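Local coordinates for probable CoA-transferase alpha subunit (PDB 6COJ), which belongs to the CoA-transferase family, holds a CoA thioester with a bulky spirocyclic acyl group, and probably acts on such thioesters, at residues Pro135-Leu140 and Glu167-Met172; Cys122-Ala127 and Asp204-Ala209; Gly42-Pro47 and Ser90-Pro95; Gly79-Ala84 and Gly108-Arg113; Ser32-Gly37 and Leu177-Val182. The protein carries 1 engineered substitution. All coordinates share one frame; numbering follows the deposited sequence. Where two conformers were deposited one is given.

From the N terminus, Ser32-Gly37 opens the widest loop, which interaction 5 closes at Leu177-Val182 in the middle of the parallel sheet. Within it, Gly42-Pro47 waits for Ser90-Pro95 (interaction 3, two loops joined by a carboxylate), and before that loop is closed Gly79-Ala84 has begun another, shut by Gly108-Arg113 at the sheet's end strand: interactions 3 and 4 cross, both nested in interaction 5. Cys122-Ala127 then starts interaction 2, whose partner, Asp204-Ala209, lies beyond Val182, so interactions 2 and 5 cross and a helix pair is tied to the sheet. Interaction 1, in a small antiparallel sheet, nests inside both and touches interaction 2 through Met172, Ile136 and Cys122.

Interaction 1: Pro135-Leu140 and Glu167-Met172; sequences PIRAGL and ETLIAM
Ile170 is the hub of this antiparallel strand pairing, in which the end of strand 133-136 and the turn after it lie along strand 168-173, the middle strand of a three-stranded sheet. At the hydrogen-bonded pair Ile136-Ile170, Ile136 N gives a bond of 2.9 Å to Ile170 O in the carbonyl plane, while the return bond from Ile170 N to Ile136 O is weak. The Ile170 side chain shows how one branched residue can serve both a strand and the turn after it. Its CB sits 3.3 Å from Ile136 O; CG2, anti to the backbone N, faces Ile136 CG2 at 4.1 Å. CG1, anti to the carbonyl carbon, reaches Ala138 O at 3.5 Å, and CD1 ends 3.8 Å from Leu140 CD2. An alanine here would probably leave the 137-140 turn poorly packed, since the contacts with Ala138 and Leu140 depend on CG1 and CD1. Arg137 and Glu167 cross obliquely in a long salt bridge, but their stronger partners are Arg130 O of the second subunit and a basic side chain of another protein's chain; Pro135 packs on Pro135 of that second subunit. The chemistry is thus chiefly apolar, with Ala138 O buried and lacking any polar partner.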
# COMPACT_ATOMS: atom_id res chain seq x y z
N PRO A 135 6.30 -11.90 -4.29
CA PRO A 135 6.98 -11.93 -5.58
C PRO A 135 7.23 -10.52 -6.07
O PRO A 135 6.45 -9.60 -5.80
CB PRO A 135 5.97 -12.62 -6.50
CG PRO A 135 4.63 -12.22 -5.89
CD PRO A 135 4.86 -12.21 -4.41
N ILE A 136 8.32 -10.36 -6.81
CA ILE A 136 8.68 -9.05 -7.35
C ILE A 136 9.57 -9.28 -8.56
O ILE A 136 10.31 -10.27 -8.63
CB ILE A 136 9.35 -8.16 -6.27
CG1 ILE A 136 9.54 -6.72 -6.76
CG2 ILE A 136 10.70 -8.73 -5.85
CD1 ILE A 136 9.82 -5.69 -5.64
N ARG A 137 9.48 -8.37 -9.54
CA ARG A 137 10.32 -8.46 -10.72
C ARG A 137 11.73 -7.95 -10.43
O ARG A 137 12.71 -8.55 -10.88
CB ARG A 137 9.69 -7.66 -11.86
CG ARG A 137 10.28 -7.94 -13.21
CD ARG A 137 9.50 -7.26 -14.33
NE ARG A 137 8.11 -7.06 -13.96
CZ ARG A 137 7.14 -7.87 -14.36
NH1 ARG A 137 5.88 -7.64 -13.98
NH2 ARG A 137 7.44 -8.91 -15.12
N ALA A 138 11.83 -6.84 -9.69
CA ALA A 138 13.13 -6.22 -9.41
C ALA A 138 14.09 -7.23 -8.81
O ALA A 138 13.75 -7.98 -7.89
CB ALA A 138 12.93 -5.07 -8.42
N GLY A 139 15.32 -7.23 -9.33
CA GLY A 139 16.33 -8.18 -8.91
C GLY A 139 16.68 -9.16 -10.00
O GLY A 139 17.85 -9.54 -10.15
N LEU A 140 15.69 -9.58 -10.79
CA LEU A 140 15.92 -10.54 -11.86
C LEU A 140 16.97 -10.02 -12.83
O LEU A 140 16.93 -8.86 -13.24
CB LEU A 140 14.63 -10.79 -12.64
CG LEU A 140 13.54 -11.67 -12.03
CD1 LEU A 140 12.35 -11.61 -12.95
CD2 LEU A 140 14.00 -13.11 -11.86
N GLU A 167 5.56 -17.19 -15.56
CA GLU A 167 6.56 -16.24 -15.10
C GLU A 167 7.25 -16.76 -13.85
O GLU A 167 6.60 -17.26 -12.93
CB GLU A 167 5.88 -14.93 -14.72
CG GLU A 167 5.31 -14.18 -15.87
CD GLU A 167 5.02 -12.73 -15.51
OE1 GLU A 167 4.18 -12.12 -16.20
OE2 GLU A 167 5.64 -12.22 -14.55
N THR A 168 8.56 -16.60 -13.81
CA THR A 168 9.36 -16.89 -12.63
C THR A 168 9.91 -15.56 -12.11
O THR A 168 10.57 -14.83 -12.85
CB THR A 168 10.48 -17.86 -12.94
OG1 THR A 168 9.92 -19.11 -13.35
CG2 THR A 168 11.33 -18.12 -11.72
N LEU A 169 9.59 -15.24 -10.86
CA LEU A 169 9.88 -13.95 -10.27
C LEU A 169 10.77 -14.13 -9.05
O LEU A 169 10.94 -15.23 -8.53
CB LEU A 169 8.57 -13.26 -9.86
CG LEU A 169 7.62 -12.97 -11.02
CD1 LEU A 169 6.17 -12.99 -10.54
CD2 LEU A 169 7.99 -11.64 -11.64
N ILE A 170 11.36 -13.03 -8.58
CA ILE A 170 12.07 -13.06 -7.31
C ILE A 170 11.06 -13.31 -6.20
O ILE A 170 10.01 -12.66 -6.15
CB ILE A 170 12.80 -11.73 -7.06
CG1 ILE A 170 13.81 -11.43 -8.17
CG2 ILE A 170 13.46 -11.72 -5.68
CD1 ILE A 170 14.99 -12.40 -8.23
N ALA A 171 11.36 -14.25 -5.31
CA ALA A 171 10.59 -14.40 -4.08
C ALA A 171 11.31 -13.58 -3.02
O ALA A 171 12.28 -14.04 -2.41
CB ALA A 171 10.51 -15.87 -3.67
N MET A 172 10.89 -12.34 -2.83
CA MET A 172 11.53 -11.52 -1.81
C MET A 172 11.16 -12.05 -0.44
O MET A 172 9.97 -12.05 -0.09
CB MET A 172 11.08 -10.07 -1.95
CG MET A 172 11.67 -9.18 -0.88
SD MET A 172 13.47 -9.08 -1.02
CE MET A 172 13.81 -8.42 0.60

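Interaction 2: Cys122-Ala127 and Asp204-Ala209; sequences CGLEAA and DLYCAA
Two helix segments, 122-127 and 204-208, pass with their axes 8.4 Å apart and their N-to-C directions at 44°, nearer parallel than antiparallel. They belong to the helical layer of the Rossmann-like alpha/beta fold, and both rest on Leu177 of strand 177-184. No hydrogen bond joins them; the fit is made by small and branched apolar groups. At the C-terminal end Ala127 CB and Ala209 CB meet tip to tip at 3.6 Å. One turn earlier Leu124, its CG anti to the carbonyl carbon, points toward the partner helix and divides its contacts: Leu124 CB lies 4.0 Å from Leu205 CB, and Leu124 CD2 lies 3.8 Å from Ala209 CB. At the margin the aliphatic part of Glu125 crosses Leu205 obliquely, Glu125 CG being 4.0 Å from Leu205 CD1. Tyr206 leaves its helix pointing away from the partner, yet its ring comes back to turn one face to Leu124, and Val120 and Tyr67 also touch it. The two side chains form a CH-pi contact over the ring face: Leu124 CD1 stands 3.7 Å from the Tyr206 ring centroid, only 9° off the normal.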
# COMPACT_ATOMS: atom_id res chain seq x y z
N CYS A 122 9.17 -4.18 -0.44
CA CYS A 122 8.51 -5.46 -0.61
C CYS A 122 8.75 -6.38 0.58
O CYS A 122 7.81 -6.98 1.12
CB CYS A 122 9.02 -6.08 -1.91
SG CYS A 122 8.32 -7.66 -2.34
N GLY A 123 10.01 -6.50 1.01
CA GLY A 123 10.32 -7.38 2.13
C GLY A 123 9.67 -6.92 3.43
O GLY A 123 9.24 -7.75 4.24
N LEU A 124 9.60 -5.61 3.64
CA LEU A 124 8.92 -5.10 4.84
C LEU A 124 7.43 -5.36 4.76
O LEU A 124 6.81 -5.73 5.77
CB LEU A 124 9.19 -3.61 5.01
CG LEU A 124 10.64 -3.22 5.32
CD1 LEU A 124 10.77 -1.70 5.25
CD2 LEU A 124 11.05 -3.72 6.70
N GLU A 125 6.84 -5.21 3.58
CA GLU A 125 5.42 -5.52 3.40
C GLU A 125 5.14 -7.00 3.67
O GLU A 125 4.10 -7.34 4.26
CB GLU A 125 4.98 -5.13 1.99
CG GLU A 125 4.74 -3.64 1.82
CD GLU A 125 4.47 -3.25 0.37
OE1 GLU A 125 4.86 -4.00 -0.55
OE2 GLU A 125 3.86 -2.17 0.16
N ALA A 126 6.03 -7.88 3.24
CA ALA A 126 5.83 -9.30 3.51
C ALA A 126 5.83 -9.57 5.01
O ALA A 126 4.94 -10.25 5.54
CB ALA A 126 6.89 -10.15 2.79
N ALA A 127 6.81 -9.00 5.73
CA ALA A 127 6.85 -9.16 7.17
C ALA A 127 5.61 -8.57 7.83
O ALA A 127 5.05 -9.18 8.75
CB ALA A 127 8.12 -8.50 7.73
N ASP A 204 6.03 3.41 8.84
CA ASP A 204 4.95 2.52 9.24
C ASP A 204 5.30 1.07 8.93
O ASP A 204 5.03 0.17 9.74
CB ASP A 204 3.65 2.92 8.53
CG ASP A 204 3.80 2.99 7.02
OD1 ASP A 204 4.85 3.45 6.53
OD2 ASP A 204 2.86 2.60 6.30
N LEU A 205 5.91 0.81 7.77
CA LEU A 205 6.28 -0.56 7.41
C LEU A 205 7.36 -1.11 8.34
O LEU A 205 7.32 -2.28 8.73
CB LEU A 205 6.75 -0.63 5.96
CG LEU A 205 5.73 -0.26 4.89
CD1 LEU A 205 6.33 -0.38 3.49
CD2 LEU A 205 4.52 -1.15 5.02
N TYR A 206 8.34 -0.28 8.70
CA TYR A 206 9.37 -0.74 9.63
C TYR A 206 8.74 -1.16 10.95
O TYR A 206 9.06 -2.21 11.51
CB TYR A 206 10.43 0.34 9.85
CG TYR A 206 11.48 0.41 8.76
CD1 TYR A 206 12.47 -0.56 8.67
CD2 TYR A 206 11.49 1.44 7.82
CE1 TYR A 206 13.45 -0.51 7.69
CE2 TYR A 206 12.45 1.50 6.83
CZ TYR A 206 13.42 0.52 6.77
OH TYR A 206 14.38 0.57 5.79
N CYS A 207 7.82 -0.34 11.47
CA CYS A 207 7.17 -0.72 12.72
C CYS A 207 6.35 -1.99 12.56
O CYS A 207 6.39 -2.88 13.42
CB CYS A 207 6.29 0.43 13.22
SG CYS A 207 7.25 1.81 13.87
N ALA A 208 5.61 -2.10 11.45
CA ALA A 208 4.76 -3.26 11.24
C ALA A 208 5.57 -4.54 11.06
O ALA A 208 5.05 -5.63 11.32
CB ALA A 208 3.85 -3.04 10.02
N ALA A 209 6.83 -4.44 10.63
CA ALA A 209 7.68 -5.60 10.40
C ALA A 209 8.45 -6.05 11.63
O ALA A 209 9.16 -7.06 11.56
CB ALA A 209 8.67 -5.29 9.27

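Interaction 3: Gly42-Pro47 and Ser90-Pro95; sequences GSRRKP and SLDSAP
Asp92 joins two loops of the Rossmann-like alpha/beta fold, one running from strand 35-38 to helix 48-56, the other from strand 88-89 to helix 99-106 and opening with an ST turn at Ser90. The Asp92 side chain lies about 7 Å from the bound CoA thioester, whose pocket includes Trp41 and Phe88 next to these loops.

The ionic part is a two-pronged salt bridge. Arg44, extended from CG to NE, offers its NE side: NE bonds OD2 of Asp92 at 3.0 Å, and NH2 bonds OD1 of Asp92 at 3.0 Å in a nearly straight line (173°). Both acceptors lie close to the guanidinium plane, but the nitrogens come from above the carboxylate plane, the two planes being 75° apart, so this is not the flat, coplanar pairing.

A backbone donor adds to this: Ser43 N reaches the same Asp92 OD2 at 2.9 Å. Ser43 N and Arg44 NE thus both grip OD2, while Arg44 NH2 holds OD1; the three bonds would probably favour the ionised carboxylate and fix its rotation.

Close van der Waals contact completes the pairing. Ser43 CB rests 3.2 Å from Leu91 O, while its OG, anti to the backbone N, is bonded to Gln268 of helix 265-274. Gly42 has positive phi, and a CB there would fall 2.5 Å from Asp92 OD2, a clash. The aspartate is itself positioned from within its own loop, where Ser90 OG accepts the backbone N-H of Asp92 at an N-to-O distance of 3.0 Å.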
# COMPACT_ATOMS: atom_id res chain seq x y z
N GLY A 42 18.07 7.54 3.43
CA GLY A 42 19.27 8.32 3.14
C GLY A 42 19.54 9.30 4.26
O GLY A 42 19.56 8.94 5.44
N SER A 43 19.73 10.57 3.90
CA SER A 43 19.89 11.62 4.91
C SER A 43 18.58 12.37 5.16
O SER A 43 18.50 13.61 5.12
CB SER A 43 21.03 12.57 4.52
OG SER A 43 21.31 13.50 5.54
N ARG A 44 17.52 11.61 5.43
CA ARG A 44 16.17 12.15 5.58
C ARG A 44 15.47 11.47 6.75
O ARG A 44 15.27 10.25 6.73
CB ARG A 44 15.34 11.99 4.29
CG ARG A 44 16.08 12.43 3.04
CD ARG A 44 15.29 12.13 1.76
NE ARG A 44 16.16 12.16 0.59
CZ ARG A 44 15.83 12.63 -0.61
NH1 ARG A 44 14.64 13.17 -0.82
NH2 ARG A 44 16.72 12.59 -1.59
N ARG A 45 15.11 12.28 7.74
CA ARG A 45 14.35 11.87 8.93
C ARG A 45 14.84 10.56 9.53
O ARG A 45 14.08 9.66 9.86
CB ARG A 45 12.83 11.88 8.71
CG ARG A 45 12.09 12.29 9.98
CD ARG A 45 10.56 12.34 9.81
NE ARG A 45 10.05 11.00 9.53
CZ ARG A 45 9.36 10.64 8.45
NH1 ARG A 45 8.99 11.52 7.53
NH2 ARG A 45 9.02 9.35 8.32
N LYS A 46 16.17 10.48 9.70
CA LYS A 46 16.73 9.34 10.38
C LYS A 46 16.60 9.53 11.89
O LYS A 46 16.66 10.66 12.38
CB LYS A 46 18.20 9.22 10.03
CG LYS A 46 18.41 8.67 8.63
CD LYS A 46 18.06 7.21 8.58
CE LYS A 46 18.19 6.63 7.20
NZ LYS A 46 17.91 5.18 7.27
N PRO A 47 16.40 8.43 12.66
CA PRO A 47 16.38 8.54 14.14
C PRO A 47 17.79 8.66 14.69
O PRO A 47 18.34 7.75 15.35
CB PRO A 47 15.68 7.23 14.54
CG PRO A 47 16.13 6.26 13.49
CD PRO A 47 16.14 7.06 12.20
N SER A 90 23.25 6.48 0.96
CA SER A 90 23.50 7.80 0.38
C SER A 90 23.36 8.87 1.45
O SER A 90 22.49 8.78 2.33
CB SER A 90 22.50 8.11 -0.74
OG SER A 90 22.78 9.38 -1.32
N LEU A 91 24.22 9.89 1.36
CA LEU A 91 24.08 11.10 2.15
C LEU A 91 23.19 12.14 1.49
O LEU A 91 22.95 13.20 2.09
CB LEU A 91 25.46 11.69 2.46
CG LEU A 91 26.42 10.80 3.28
CD1 LEU A 91 27.74 11.51 3.52
CD2 LEU A 91 25.78 10.39 4.60
N ASP A 92 22.72 11.89 0.26
CA ASP A 92 21.81 12.76 -0.48
C ASP A 92 22.45 14.04 -1.00
O ASP A 92 22.08 14.54 -2.07
CB ASP A 92 20.51 13.03 0.29
CG ASP A 92 19.55 11.86 0.21
OD1 ASP A 92 19.37 11.32 -0.90
OD2 ASP A 92 18.98 11.47 1.25
N SER A 93 23.42 14.59 -0.27
CA SER A 93 24.23 15.70 -0.72
C SER A 93 25.68 15.24 -0.82
O SER A 93 26.05 14.19 -0.29
CB SER A 93 24.18 16.88 0.26
OG SER A 93 22.91 17.00 0.86
N ALA A 94 26.50 16.04 -1.50
CA ALA A 94 27.93 15.76 -1.61
C ALA A 94 28.50 15.59 -0.20
O ALA A 94 28.14 16.33 0.71
CB ALA A 94 28.63 16.88 -2.34
N PRO A 95 29.41 14.62 -0.01
CA PRO A 95 30.06 13.78 -1.02
C PRO A 95 29.26 12.55 -1.43
O PRO A 95 29.85 11.66 -2.05
CB PRO A 95 31.34 13.34 -0.31
CG PRO A 95 30.94 13.25 1.11
CD PRO A 95 29.95 14.37 1.34

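Interaction 4: Gly79-Ala84 and Gly108-Arg113; sequences GKVTKA and GEIAVR
Three backbone bonds bind the starts of two parallel strands: Ala111 N to Thr82 O at 3.0 Å, Ala84 N to Ala111 O at 2.9 Å, and Arg113 N to Ala84 O at 2.8 Å. Before the strands pair fully, a water takes over, donating to Val81 O and Glu109 O and so bridging two acceptors.

Apolar contact is modest: Ile110 CG2 lies 3.8 Å from Val81 CG1. The same methyl, Ile110 CG2, is also 3.3 Å from the carbonyl Val81 O.

The charged pair illustrates how like charges can share a counter-ion. Lys83, fully extended, lays CE 3.7 Å above one face of the Arg113 guanidinium, toward its rim. Lys83 NZ and Arg113 NE are only 4.0 Å apart, and Glu151, salt-bridged to both, would probably offset the repulsion; Tyr85 OH also bonds the lysine. Arg113 NH1 turns back to Val112 O. An alanine here would lose the salt bridge to Glu151 and the guanidinium face, and would probably leave Lys83 CE less well packed.

Strand 81-86, helix 99-106 and strand 111-114 form a beta-alpha-beta crossover, in which Ile110 packs on Phe101 and Arg105 of the helix and 111-114 is one of the parallel sheet's two outermost strands within this chain.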
# COMPACT_ATOMS: atom_id res chain seq x y z
N GLY A 79 31.83 -0.13 14.62
CA GLY A 79 31.94 -1.56 14.43
C GLY A 79 30.72 -2.34 14.87
O GLY A 79 30.85 -3.50 15.28
N LYS A 80 29.54 -1.73 14.82
CA LYS A 80 28.35 -2.35 15.38
C LYS A 80 27.57 -3.18 14.37
O LYS A 80 26.58 -3.81 14.76
CB LYS A 80 27.44 -1.30 16.02
CG LYS A 80 27.99 -0.80 17.36
CD LYS A 80 27.15 0.34 17.90
CE LYS A 80 27.71 0.86 19.20
NZ LYS A 80 27.57 -0.12 20.32
N VAL A 81 27.99 -3.22 13.11
CA VAL A 81 27.23 -3.86 12.03
C VAL A 81 27.96 -5.12 11.59
O VAL A 81 29.14 -5.07 11.23
CB VAL A 81 27.02 -2.91 10.85
CG1 VAL A 81 26.19 -3.59 9.76
CG2 VAL A 81 26.36 -1.63 11.32
N THR A 82 27.26 -6.25 11.63
CA THR A 82 27.76 -7.50 11.09
C THR A 82 27.22 -7.77 9.69
O THR A 82 27.96 -8.25 8.82
CB THR A 82 27.35 -8.66 12.01
OG1 THR A 82 27.95 -8.48 13.29
CG2 THR A 82 27.79 -10.01 11.44
N LYS A 83 25.95 -7.47 9.46
CA LYS A 83 25.29 -7.77 8.21
C LYS A 83 24.33 -6.62 7.93
O LYS A 83 23.74 -6.05 8.85
CB LYS A 83 24.52 -9.09 8.33
CG LYS A 83 23.98 -9.65 7.03
CD LYS A 83 23.44 -11.05 7.24
CE LYS A 83 22.94 -11.67 5.94
NZ LYS A 83 22.28 -13.00 6.13
N ALA A 84 24.21 -6.25 6.66
CA ALA A 84 23.37 -5.12 6.29
C ALA A 84 22.52 -5.47 5.08
O ALA A 84 23.04 -5.95 4.07
CB ALA A 84 24.21 -3.87 6.02
N GLY A 108 35.88 -5.18 4.13
CA GLY A 108 35.20 -6.46 4.27
C GLY A 108 34.65 -6.72 5.66
O GLY A 108 34.54 -7.87 6.07
N GLU A 109 34.29 -5.66 6.38
CA GLU A 109 33.84 -5.79 7.76
C GLU A 109 32.37 -6.15 7.89
O GLU A 109 31.94 -6.53 8.98
CB GLU A 109 34.13 -4.50 8.52
CG GLU A 109 35.62 -4.29 8.74
CD GLU A 109 35.95 -2.90 9.26
OE1 GLU A 109 37.10 -2.69 9.68
OE2 GLU A 109 35.06 -2.03 9.23
N ILE A 110 31.59 -6.05 6.82
CA ILE A 110 30.17 -6.35 6.89
C ILE A 110 29.80 -7.28 5.74
O ILE A 110 30.34 -7.17 4.64
CB ILE A 110 29.29 -5.07 6.89
CG1 ILE A 110 29.49 -4.26 5.61
CG2 ILE A 110 29.60 -4.21 8.11
CD1 ILE A 110 28.58 -3.00 5.55
N ALA A 111 28.90 -8.21 6.02
CA ALA A 111 28.30 -9.03 4.97
C ALA A 111 27.08 -8.27 4.47
O ALA A 111 26.29 -7.78 5.28
CB ALA A 111 27.86 -10.38 5.54
N VAL A 112 26.96 -8.12 3.16
CA VAL A 112 25.88 -7.31 2.60
C VAL A 112 24.85 -8.17 1.89
O VAL A 112 25.20 -9.11 1.16
CB VAL A 112 26.35 -6.12 1.73
CG1 VAL A 112 27.28 -5.19 2.52
CG2 VAL A 112 27.02 -6.61 0.46
N ARG A 113 23.58 -7.83 2.10
CA ARG A 113 22.49 -8.30 1.25
C ARG A 113 21.89 -7.08 0.57
O ARG A 113 20.74 -6.69 0.81
CB ARG A 113 21.47 -9.10 2.06
CG ARG A 113 22.05 -10.36 2.69
CD ARG A 113 22.53 -11.38 1.64
NE ARG A 113 23.10 -12.57 2.28
CZ ARG A 113 24.39 -12.71 2.56
NH1 ARG A 113 25.25 -11.76 2.24
NH2 ARG A 113 24.80 -13.82 3.17
O HOH W 1 31.65 -6.07 11.57

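Interaction 5: Ser32-Gly37 and Leu177-Val182; sequences SGMTIG and LDAALV
The centre of the parallel, Rossmann-like sheet is joined here: strand 35-38 lies beside strand 177-184, at the topological switch where the first strand meets one far along the sequence. On their outer sides 35-38 borders strand 62-65 and 177-184 borders strand 213-217.

The regular part of the pairing has Gly37 N bonded to Ala179 O at 2.9 Å and Leu181 N to Gly37 O at 2.9 Å, the latter nearly along the C=O axis. The earlier end departs from this pattern because the chain turns a corner at Asp178. Thr35 O now receives two N-H groups, one from Ala179 at 3.2 Å and a weak one from Asp178. In compensation, the Asp178 side chain takes the place that Leu177 O would have in a straight parallel strand: its CG is anti to the carbonyl carbon, and OD2 accepts Thr35 N at 2.8 Å, almost straight (171°), through its anti lone pair. It is a good instance of a side-chain carboxylate completing a sheet where the backbone bends away.

Side chains meet on both faces. On the face of Ile36 and Ala179, Ile36 CG2 meets Leu181 CG at 4.0 Å; ahead of the strand, Met34 runs obliquely past Asp178, its CG 3.7 Å from Asp178 CB. On the face where a Gly37 side chain would lie, Leu177 places CD2 against Thr35 CG2 at about a right angle. Its second methyl lies over the bare glycine: a CB on Gly37 would come within 2.6 Å of Leu177 CD1, which instead rests against Gly37 CA.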
# COMPACT_ATOMS: atom_id res chain seq x y z
N SER A 32 22.58 -7.13 21.60
CA SER A 32 23.52 -7.48 20.56
C SER A 32 22.98 -8.67 19.77
O SER A 32 22.31 -9.54 20.32
CB SER A 32 24.89 -7.82 21.17
OG SER A 32 25.47 -6.66 21.76
N GLY A 33 23.25 -8.67 18.47
CA GLY A 33 22.80 -9.73 17.60
C GLY A 33 21.42 -9.52 17.00
O GLY A 33 21.00 -10.35 16.18
N MET A 34 20.72 -8.46 17.38
CA MET A 34 19.39 -8.23 16.85
C MET A 34 19.44 -7.82 15.39
O MET A 34 20.43 -7.26 14.90
CB MET A 34 18.69 -7.11 17.62
CG MET A 34 17.96 -7.59 18.83
SD MET A 34 17.10 -6.20 19.58
CE MET A 34 16.21 -7.03 20.89
N THR A 35 18.36 -8.12 14.68
CA THR A 35 18.07 -7.50 13.40
C THR A 35 17.23 -6.26 13.66
O THR A 35 16.14 -6.35 14.24
CB THR A 35 17.33 -8.49 12.51
OG1 THR A 35 18.19 -9.60 12.23
CG2 THR A 35 16.93 -7.84 11.20
N ILE A 36 17.75 -5.09 13.27
CA ILE A 36 17.10 -3.81 13.55
C ILE A 36 16.85 -3.08 12.24
O ILE A 36 17.77 -2.92 11.42
CB ILE A 36 17.95 -2.95 14.50
CG1 ILE A 36 18.20 -3.71 15.80
CG2 ILE A 36 17.26 -1.60 14.77
CD1 ILE A 36 18.94 -2.90 16.85
N GLY A 37 15.61 -2.64 12.04
CA GLY A 37 15.28 -1.79 10.92
C GLY A 37 15.35 -0.34 11.36
O GLY A 37 14.92 0.01 12.45
N LEU A 177 11.97 -8.13 11.61
CA LEU A 177 12.90 -7.37 12.43
C LEU A 177 12.68 -7.66 13.91
O LEU A 177 11.54 -7.75 14.37
CB LEU A 177 12.68 -5.87 12.21
CG LEU A 177 12.57 -5.40 10.76
CD1 LEU A 177 12.13 -3.94 10.69
CD2 LEU A 177 13.89 -5.61 10.04
N ASP A 178 13.78 -7.76 14.66
CA ASP A 178 13.64 -7.79 16.11
C ASP A 178 13.20 -6.43 16.63
O ASP A 178 12.42 -6.36 17.59
CB ASP A 178 14.96 -8.21 16.76
CG ASP A 178 15.36 -9.61 16.39
OD1 ASP A 178 14.51 -10.53 16.52
OD2 ASP A 178 16.50 -9.80 15.92
N ALA A 179 13.68 -5.35 16.02
CA ALA A 179 13.33 -4.02 16.48
C ALA A 179 13.30 -3.05 15.31
O ALA A 179 13.94 -3.28 14.27
CB ALA A 179 14.30 -3.53 17.56
N ALA A 180 12.54 -1.98 15.48
CA ALA A 180 12.53 -0.86 14.55
C ALA A 180 12.78 0.42 15.32
O ALA A 180 12.26 0.60 16.43
CB ALA A 180 11.19 -0.74 13.80
N LEU A 181 13.58 1.31 14.73
CA LEU A 181 13.84 2.65 15.26
C LEU A 181 13.40 3.64 14.19
O LEU A 181 13.90 3.60 13.06
CB LEU A 181 15.34 2.84 15.55
CG LEU A 181 16.01 1.77 16.41
CD1 LEU A 181 17.51 2.03 16.46
CD2 LEU A 181 15.42 1.76 17.80
N VAL A 182 12.45 4.52 14.53
CA VAL A 182 11.94 5.51 13.59
C VAL A 182 11.80 6.84 14.31
O VAL A 182 11.65 6.89 15.53
CB VAL A 182 10.59 5.09 12.94
CG1 VAL A 182 10.72 3.75 12.19
CG2 VAL A 182 9.48 5.01 13.99